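Local coordinates for protein endo-alpha-mannosidase (Bacteroides thetaiotaomicron, PDB 4ACY) that probably hydrolyses internal alpha-mannosidic linkages of N-glycan-type chains, as an endo-acting glycoside hydrolase of family 99 built on a TIM barrel, at residues A204-F207 against E212-V215; P283-I286 against I290-W293; D309-A314 against A365-E370. All coordinates share one frame; numbering follows the deposited sequence.

Interaction 1 of 3, residues A204-F207 against E212-V215; sequences AKLF and EISV
Leu206 and Val215 form the close-packed end of this contact, where the last turn of helix 200-207 is met by the loop that follows it. CD1 of Leu206 lies 3.8 Å from CG1 of Val215, and the same methyl touches the backbone O of Ile213 (CD1 to O 3.5 Å). CB of Leu206 points away from the loop, but with CG anti to the backbone N (chi1 -179°) and chi2 at 63° the CD1 branch returns to it. CG2 of Val215 reaches the edge of the Phe207 ring near the ring plane, CG2 to CD1 4.2 Å, while CG of Leu206 rests over one face of that ring toward the rim.

Two backbone bonds tie the segments together. Val215 N gives a fairly straight bond of 3.0 Å to Leu206 O; the CA of Ser214 adds a CA-H...O contact of 3.3 Å to the same O of Leu206. Ile213 N donates to Lys205 O at 2.9 Å, but less directly, with an N-H...O angle of 143°. Ser214 OG bonds to Ala208 O and Arg216 N, which fastens the returning chain further.

The opposite end is loose. The extended chains of Lys205 and Glu212 run side by side: CB and CG of Lys205 lie along CG of Glu212, and the carboxylate OE1 of Glu212 rests against CD and CE of the lysine, 3.4 Å from CE. Their charges stop short of a salt bridge, NZ of Lys205 standing 4.1 Å from OE1 of Glu212; the ammonium pairs instead with Glu202, and Glu212 is exposed to solvent.

Leu206 and Val215 also touch helix 161-175, whose Arg165 bonds to the carbonyls of Ile213 and Ser214. The arrangement is a helix-to-strand connection of a TIM barrel: helix 200-207 ends, and the chain folds back along its carbonyls before entering strand 223-227.

Interaction 2 of 3, residues P283-I286 against I290-W293; sequences PGYI and IRPW
Tyr285 and Arg291 make the contact between these two pieces of the long loop after strand 276-281, through one atom each: OH of Tyr285 stands 3.3 Å from NH1 of Arg291. The hydroxyl comes up to the edge of the guanidinium, near its plane. Ring and guanidinium planes are only 12° apart, although the two side chains cross at about a right angle, and nothing else of the two side chains meets.

The polar and charged interactions gather around Asp287, in the three-residue link between the segments. OD2 of Asp287 is hydrogen-bonded with Tyr285 OH and is also the salt-bridge partner of Arg291 NH1. NH1 has a second acidic partner in Glu332. The reach of Arg291 comes from a chain extended from CG to NE (chi2 179°, chi3 180°), which carries the guanidinium well off its backbone.

Apolar contacts steady the arginine within its own segment. CD1 of Ile290 lies 3.8 Å above the guanidinium plane, over its centre, and CB of Arg291 rests on one face of the Trp293 indole, toward the rim. Trp293 NE1 bonds to the carbonyl of Ala67.

The contact is thus part of a small polar network: NH1 of Arg291 pairs with two carboxylates, and both it and the Tyr285 hydroxyl are tied to the same carboxylate oxygen of Asp287, which fixes the two groups relative to each other.

Interaction 3 of 3, residues D309-A314 against A365-E370; sequences DMYKAA and AYWVDE
Tyr311 on helix 305-316 and Trp367 on helix 359-376 run antiparallel alongside one another, each laying its CB on the other's ring. CB of Tyr311 sits 3.9 Å from the centroid of the Trp367 five-membered ring, over its face; CG of Trp367, anti to the carbonyl carbon (chi1 -76°), brings the indole there. CG and CD2 of Tyr311 continue across CB and CG of Trp367, and the whole six-membered ring covers the Trp367 CB, which lies 3.4 Å from the ring centroid and only 6° off the normal. Farther out, the OH of Tyr311 meets CG2 of Val368 at 3.7 Å. The ring planes are 12° apart but offset until little of one ring lies over the other, making this a pair of reciprocal CH-pi contacts.

An alanine in place of Tyr311 would remove the ring over CB of Trp367 and the hydroxyl at CG2 of Val368, and is likely to open a gap between the helices there.

Trp367 NE1 bonds to Asp308, and CH2 of its indole meets CB of Lys312 at 3.9 Å. Apolar ring packing therefore joins the nearly parallel helices inside; on the outer side, where Lys312 is exposed, one water links its NZ to OE1 of Glu370, whose OE2 pairs with Lys373.

All three contacts lie outside the barrel strands, in the helices and loops of one TIM-barrel fold. Interaction 3 is the buried one: aromatic packing joins two outer helices, and Tyr311 also touches strands 276-281 and 322-324. Interaction 1 is local and only partly buried, a helix end held by its own following loop through backbone bonds. Interaction 2 is the smallest, a polar meeting ordered by charged groups within the loop between strand 276-281 and helix 305-316, so its loop leads into the helix that carries one side of interaction 3. The nearest atoms of these two are about 6 Å apart; those of interaction 1 are about 24 Å from either, on the opposite side of the chain's centre from interaction 2.

Interaction 1 of 3, residues A204-F207 against E212-V215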
loop_
_atom_site.group_PDB
_atom_site.type_symbol
_atom_site.label_atom_id
_atom_site.label_comp_id
_atom_site.label_asym_id
_atom_site.label_seq_id
_atom_site.Cartn_x
_atom_site.Cartn_y
_atom_site.Cartn_z
ATOM N N ALA A 204 6.962 19.923 9.947
ATOM C CA ALA A 204 7.228 21.227 9.321
ATOM C C ALA A 204 8.722 21.538 9.221
ATOM O O ALA A 204 9.156 22.214 8.286
ATOM C CB ALA A 204 6.478 22.339 10.048
ATOM N N LYS A 205 9.510 21.024 10.164
ATOM C CA LYS A 205 10.968 21.186 10.118
ATOM C C LYS A 205 11.569 20.562 8.860
ATOM O O LYS A 205 12.608 20.999 8.364
ATOM C CB LYS A 205 11.614 20.567 11.356
ATOM C CG LYS A 205 11.251 21.297 12.639
ATOM C CD LYS A 205 11.760 20.553 13.849
ATOM C CE LYS A 205 11.589 21.400 15.097
ATOM N NZ LYS A 205 11.972 20.587 16.288
ATOM N N LEU A 206 10.908 19.517 8.375
ATOM C CA LEU A 206 11.339 18.774 7.203
ATOM C C LEU A 206 10.666 19.271 5.914
ATOM O O LEU A 206 11.300 19.281 4.852
ATOM C CB LEU A 206 11.034 17.274 7.414
ATOM C CG LEU A 206 11.442 16.319 6.300
ATOM C CD1 LEU A 206 12.950 16.354 6.157
ATOM C CD2 LEU A 206 10.954 14.891 6.593
ATOM N N PHE A 207 9.403 19.695 6.010
ATOM C CA PHE A 207 8.590 19.960 4.815
ATOM C C PHE A 207 8.237 21.435 4.548
ATOM O O PHE A 207 7.766 21.761 3.464
ATOM C CB PHE A 207 7.297 19.126 4.833
ATOM C CG PHE A 207 7.515 17.636 4.784
ATOM C CD1 PHE A 207 8.487 17.074 3.958
ATOM C CD2 PHE A 207 6.708 16.786 5.548
ATOM C CE1 PHE A 207 8.669 15.688 3.903
ATOM C CE2 PHE A 207 6.886 15.399 5.495
ATOM C CZ PHE A 207 7.871 14.855 4.681
ATOM N N GLU A 212 14.038 23.815 9.488
ATOM C CA GLU A 212 15.421 23.632 9.931
ATOM C C GLU A 212 16.173 22.490 9.255
ATOM O O GLU A 212 17.385 22.568 9.084
ATOM C CB GLU A 212 15.510 23.528 11.457
ATOM C CG GLU A 212 14.925 22.278 12.058
ATOM C CD GLU A 212 15.098 22.249 13.558
ATOM O OE1 GLU A 212 14.461 23.075 14.243
ATOM O OE2 GLU A 212 15.881 21.411 14.043
ATOM N N ILE A 213 15.457 21.424 8.879
ATOM C CA ILE A 213 16.068 20.344 8.100
ATOM C C ILE A 213 15.335 20.142 6.764
ATOM O O ILE A 213 15.182 19.012 6.289
ATOM C CB ILE A 213 16.160 19.008 8.911
ATOM C CG1 ILE A 213 14.788 18.593 9.458
ATOM C CG2 ILE A 213 17.186 19.136 10.039
ATOM C CD1 ILE A 213 14.717 17.111 9.920
ATOM N N SER A 214 14.893 21.242 6.156
ATOM C CA SER A 214 14.004 21.160 4.994
ATOM C C SER A 214 14.611 20.406 3.825
ATOM O O SER A 214 15.811 20.517 3.544
ATOM C CB SER A 214 13.564 22.547 4.523
ATOM O OG SER A 214 12.632 22.436 3.457
ATOM N N VAL A 215 13.776 19.626 3.151
ATOM C CA VAL A 215 14.161 19.023 1.870
ATOM C C VAL A 215 13.624 19.847 0.690
ATOM O O VAL A 215 13.857 19.513 -0.477
ATOM C CB VAL A 215 13.646 17.558 1.729
ATOM C CG1 VAL A 215 14.421 16.638 2.651
ATOM C CG2 VAL A 215 12.157 17.472 1.998
#

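Interaction 2 of 3, residues P283-I286 against I290-W293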
loop_
_atom_site.group_PDB
_atom_site.type_symbol
_atom_site.label_atom_id
_atom_site.label_comp_id
_atom_site.label_asym_id
_atom_site.label_seq_id
_atom_site.Cartn_x
_atom_site.Cartn_y
_atom_site.Cartn_z
ATOM N N PRO A 283 -10.425 -4.459 -2.105
ATOM C CA PRO A 283 -11.460 -5.409 -2.570
ATOM C C PRO A 283 -12.223 -6.095 -1.436
ATOM O O PRO A 283 -13.208 -6.812 -1.685
ATOM C CB PRO A 283 -10.650 -6.430 -3.377
ATOM C CG PRO A 283 -9.327 -6.450 -2.720
ATOM C CD PRO A 283 -9.069 -5.016 -2.262
ATOM N N GLY A 284 -11.760 -5.874 -0.204
ATOM C CA GLY A 284 -12.340 -6.481 0.988
ATOM C C GLY A 284 -11.369 -6.317 2.142
ATOM O O GLY A 284 -10.358 -5.612 2.023
ATOM N N TYR A 285 -11.667 -6.958 3.266
ATOM C CA TYR A 285 -10.752 -6.938 4.415
ATOM C C TYR A 285 -11.053 -8.153 5.274
ATOM O O TYR A 285 -12.225 -8.438 5.575
ATOM C CB TYR A 285 -10.897 -5.656 5.264
ATOM C CG TYR A 285 -9.800 -5.576 6.317
ATOM C CD1 TYR A 285 -9.849 -6.366 7.484
ATOM C CD2 TYR A 285 -8.666 -4.793 6.095
ATOM C CE1 TYR A 285 -8.811 -6.327 8.425
ATOM C CE2 TYR A 285 -7.613 -4.754 7.017
ATOM C CZ TYR A 285 -7.689 -5.512 8.179
ATOM O OH TYR A 285 -6.635 -5.463 9.081
ATOM N N ILE A 286 -10.006 -8.885 5.630
ATOM C CA ILE A 286 -10.106 -9.892 6.684
ATOM C C ILE A 286 -8.723 -10.258 7.212
ATOM O O ILE A 286 -7.812 -10.620 6.446
ATOM C CB ILE A 286 -10.941 -11.149 6.279
ATOM C CG1 ILE A 286 -10.981 -12.145 7.448
ATOM C CG2 ILE A 286 -10.368 -11.793 5.001
ATOM C CD1 ILE A 286 -12.078 -13.244 7.331
ATOM N N ILE A 290 -4.251 -13.519 11.770
ATOM C CA ILE A 290 -3.248 -12.791 12.553
ATOM C C ILE A 290 -3.856 -11.969 13.691
ATOM O O ILE A 290 -3.142 -11.654 14.644
ATOM C CB ILE A 290 -2.294 -11.917 11.682
ATOM C CG1 ILE A 290 -3.037 -10.787 10.954
ATOM C CG2 ILE A 290 -1.514 -12.782 10.686
ATOM C CD1 ILE A 290 -2.188 -9.504 10.863
ATOM N N ARG A 291 -5.148 -11.639 13.591
ATOM C CA ARG A 291 -5.870 -10.864 14.627
ATOM C C ARG A 291 -7.264 -11.455 14.901
ATOM O O ARG A 291 -8.280 -10.912 14.459
ATOM C CB ARG A 291 -5.984 -9.375 14.233
ATOM C CG ARG A 291 -4.656 -8.688 13.966
ATOM C CD ARG A 291 -4.853 -7.239 13.552
ATOM N NE ARG A 291 -3.581 -6.567 13.294
ATOM C CZ ARG A 291 -3.236 -6.016 12.132
ATOM N NH1 ARG A 291 -4.073 -6.052 11.089
ATOM N NH2 ARG A 291 -2.057 -5.411 12.017
ATOM N N PRO A 292 -7.324 -12.563 15.661
ATOM C CA PRO A 292 -8.570 -13.340 15.760
ATOM C C PRO A 292 -9.740 -12.544 16.339
ATOM O O PRO A 292 -10.891 -12.878 16.072
ATOM C CB PRO A 292 -8.210 -14.502 16.693
ATOM C CG PRO A 292 -6.730 -14.592 16.685
ATOM C CD PRO A 292 -6.162 -13.264 16.244
ATOM N N TRP A 293 -9.415 -11.508 17.120
ATOM C CA TRP A 293 -10.377 -10.637 17.801
ATOM C C TRP A 293 -10.934 -9.534 16.894
ATOM O O TRP A 293 -11.837 -8.778 17.303
ATOM C CB TRP A 293 -9.683 -9.984 19.025
ATOM C CG TRP A 293 -8.336 -9.466 18.642
ATOM C CD1 TRP A 293 -7.148 -10.135 18.712
ATOM C CD2 TRP A 293 -8.044 -8.204 18.033
ATOM N NE1 TRP A 293 -6.136 -9.367 18.208
ATOM C CE2 TRP A 293 -6.652 -8.172 17.785
ATOM C CE3 TRP A 293 -8.823 -7.081 17.698
ATOM C CZ2 TRP A 293 -6.014 -7.063 17.216
ATOM C CZ3 TRP A 293 -8.194 -5.984 17.128
ATOM C CH2 TRP A 293 -6.806 -5.983 16.887
#

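Interaction 3 of 3, residues D309-A314 against A365-E370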
loop_
_atom_site.group_PDB
_atom_site.type_symbol
_atom_site.label_atom_id
_atom_site.label_comp_id
_atom_site.label_asym_id
_atom_site.label_seq_id
_atom_site.Cartn_x
_atom_site.Cartn_y
_atom_site.Cartn_z
ATOM N N ASP A 309 -18.017 -1.035 -5.532
ATOM C CA ASP A 309 -18.597 0.105 -4.820
ATOM C C ASP A 309 -17.525 1.103 -4.360
ATOM O O ASP A 309 -17.681 2.330 -4.491
ATOM C CB ASP A 309 -19.416 -0.376 -3.610
ATOM C CG ASP A 309 -20.740 -1.052 -4.000
ATOM O OD1 ASP A 309 -21.216 -0.902 -5.144
ATOM O OD2 ASP A 309 -21.338 -1.727 -3.137
HETATM N N MSE A 310 -16.432 0.567 -3.824
HETATM C CA MSE A 310 -15.380 1.414 -3.273
HETATM C C MSE A 310 -14.616 2.140 -4.388
HETATM O O MSE A 310 -14.319 3.334 -4.268
HETATM C CB MSE A 310 -14.420 0.601 -2.396
HETATM C CG MSE A 310 -13.584 1.467 -1.465
HETATM SE SE MSE A 310 -12.778 0.382 -0.081
HETATM C CE MSE A 310 -12.253 1.795 1.151
ATOM N N TYR A 311 -14.308 1.418 -5.462
ATOM C CA TYR A 311 -13.560 2.017 -6.570
ATOM C C TYR A 311 -14.404 3.100 -7.246
ATOM O O TYR A 311 -13.903 4.181 -7.544
ATOM C CB TYR A 311 -13.106 0.946 -7.567
ATOM C CG TYR A 311 -11.708 1.142 -8.129
ATOM C CD1 TYR A 311 -11.334 2.348 -8.734
ATOM C CD2 TYR A 311 -10.769 0.104 -8.087
ATOM C CE1 TYR A 311 -10.053 2.520 -9.277
ATOM C CE2 TYR A 311 -9.476 0.266 -8.625
ATOM C CZ TYR A 311 -9.133 1.487 -9.210
ATOM O OH TYR A 311 -7.882 1.698 -9.748
ATOM N N LYS A 312 -15.692 2.817 -7.444
ATOM C CA LYS A 312 -16.604 3.808 -8.018
ATOM C C LYS A 312 -16.642 5.079 -7.173
ATOM O O LYS A 312 -16.585 6.185 -7.714
ATOM C CB LYS A 312 -18.014 3.229 -8.210
ATOM C CG LYS A 312 -19.029 4.205 -8.861
ATOM C CD LYS A 312 -18.560 4.705 -10.238
ATOM C CE LYS A 312 -19.733 5.173 -11.102
ATOM N NZ LYS A 312 -19.234 5.904 -12.309
ATOM N N ALA A 313 -16.714 4.926 -5.853
ATOM C CA ALA A 313 -16.671 6.081 -4.938
ATOM C C ALA A 313 -15.376 6.896 -5.092
ATOM O O ALA A 313 -15.405 8.126 -5.070
ATOM C CB ALA A 313 -16.843 5.631 -3.497
ATOM N N ALA A 314 -14.248 6.207 -5.236
ATOM C CA ALA A 314 -12.958 6.882 -5.420
ATOM C C ALA A 314 -12.937 7.685 -6.722
ATOM O O ALA A 314 -12.506 8.833 -6.735
ATOM C CB ALA A 314 -11.808 5.899 -5.372
ATOM N N ALA A 365 -8.308 -3.600 -13.894
ATOM C CA ALA A 365 -8.143 -3.062 -15.251
ATOM C C ALA A 365 -9.400 -2.338 -15.722
ATOM O O ALA A 365 -9.303 -1.265 -16.321
ATOM C CB ALA A 365 -7.767 -4.166 -16.230
ATOM N N TYR A 366 -10.568 -2.929 -15.442
ATOM C CA TYR A 366 -11.869 -2.318 -15.727
ATOM C C TYR A 366 -12.025 -0.962 -15.045
ATOM O O TYR A 366 -12.404 0.026 -15.673
ATOM C CB TYR A 366 -13.004 -3.253 -15.286
ATOM C CG TYR A 366 -14.350 -2.598 -15.359
ATOM C CD1 TYR A 366 -15.035 -2.526 -16.568
ATOM C CD2 TYR A 366 -14.936 -2.025 -14.225
ATOM C CE1 TYR A 366 -16.269 -1.908 -16.646
ATOM C CE2 TYR A 366 -16.169 -1.397 -14.290
ATOM C CZ TYR A 366 -16.834 -1.353 -15.510
ATOM O OH TYR A 366 -18.056 -0.749 -15.597
ATOM N N TRP A 367 -11.735 -0.918 -13.751
ATOM C CA TRP A 367 -11.845 0.322 -12.990
ATOM C C TRP A 367 -10.809 1.375 -13.385
ATOM O O TRP A 367 -11.118 2.569 -13.414
ATOM C CB TRP A 367 -11.800 0.022 -11.488
ATOM C CG TRP A 367 -13.111 -0.546 -11.061
ATOM C CD1 TRP A 367 -13.350 -1.793 -10.561
ATOM C CD2 TRP A 367 -14.378 0.105 -11.149
ATOM N NE1 TRP A 367 -14.694 -1.955 -10.310
ATOM C CE2 TRP A 367 -15.349 -0.804 -10.663
ATOM C CE3 TRP A 367 -14.788 1.372 -11.581
ATOM C CZ2 TRP A 367 -16.709 -0.495 -10.616
ATOM C CZ3 TRP A 367 -16.152 1.687 -11.520
ATOM C CH2 TRP A 367 -17.088 0.755 -11.039
ATOM N N VAL A 368 -9.593 0.939 -13.686
ATOM C CA VAL A 368 -8.579 1.851 -14.225
ATOM C C VAL A 368 -9.094 2.506 -15.520
ATOM O O VAL A 368 -8.953 3.712 -15.705
ATOM C CB VAL A 368 -7.193 1.166 -14.413
ATOM C CG1 VAL A 368 -6.216 2.057 -15.197
ATOM C CG2 VAL A 368 -6.586 0.789 -13.061
ATOM N N ASP A 369 -9.714 1.722 -16.398
ATOM C CA ASP A 369 -10.275 2.306 -17.617
ATOM C C ASP A 369 -11.411 3.298 -17.312
ATOM O O ASP A 369 -11.481 4.374 -17.925
ATOM C CB ASP A 369 -10.724 1.232 -18.600
ATOM C CG ASP A 369 -11.219 1.820 -19.907
ATOM O OD1 ASP A 369 -10.414 2.439 -20.637
ATOM O OD2 ASP A 369 -12.421 1.671 -20.189
ATOM N N GLU A 370 -12.274 2.955 -16.355
ATOM C CA GLU A 370 -13.325 3.879 -15.920
ATOM C C GLU A 370 -12.717 5.159 -15.358
ATOM O O GLU A 370 -13.237 6.250 -15.571
ATOM C CB GLU A 370 -14.243 3.242 -14.868
ATOM C CG GLU A 370 -15.144 2.137 -15.387
ATOM C CD GLU A 370 -16.081 2.615 -16.481
ATOM O OE1 GLU A 370 -16.845 3.580 -16.251
ATOM O OE2 GLU A 370 -16.049 2.005 -17.565
HETATM O O HOH W 1 -18.211 3.554 -13.938
#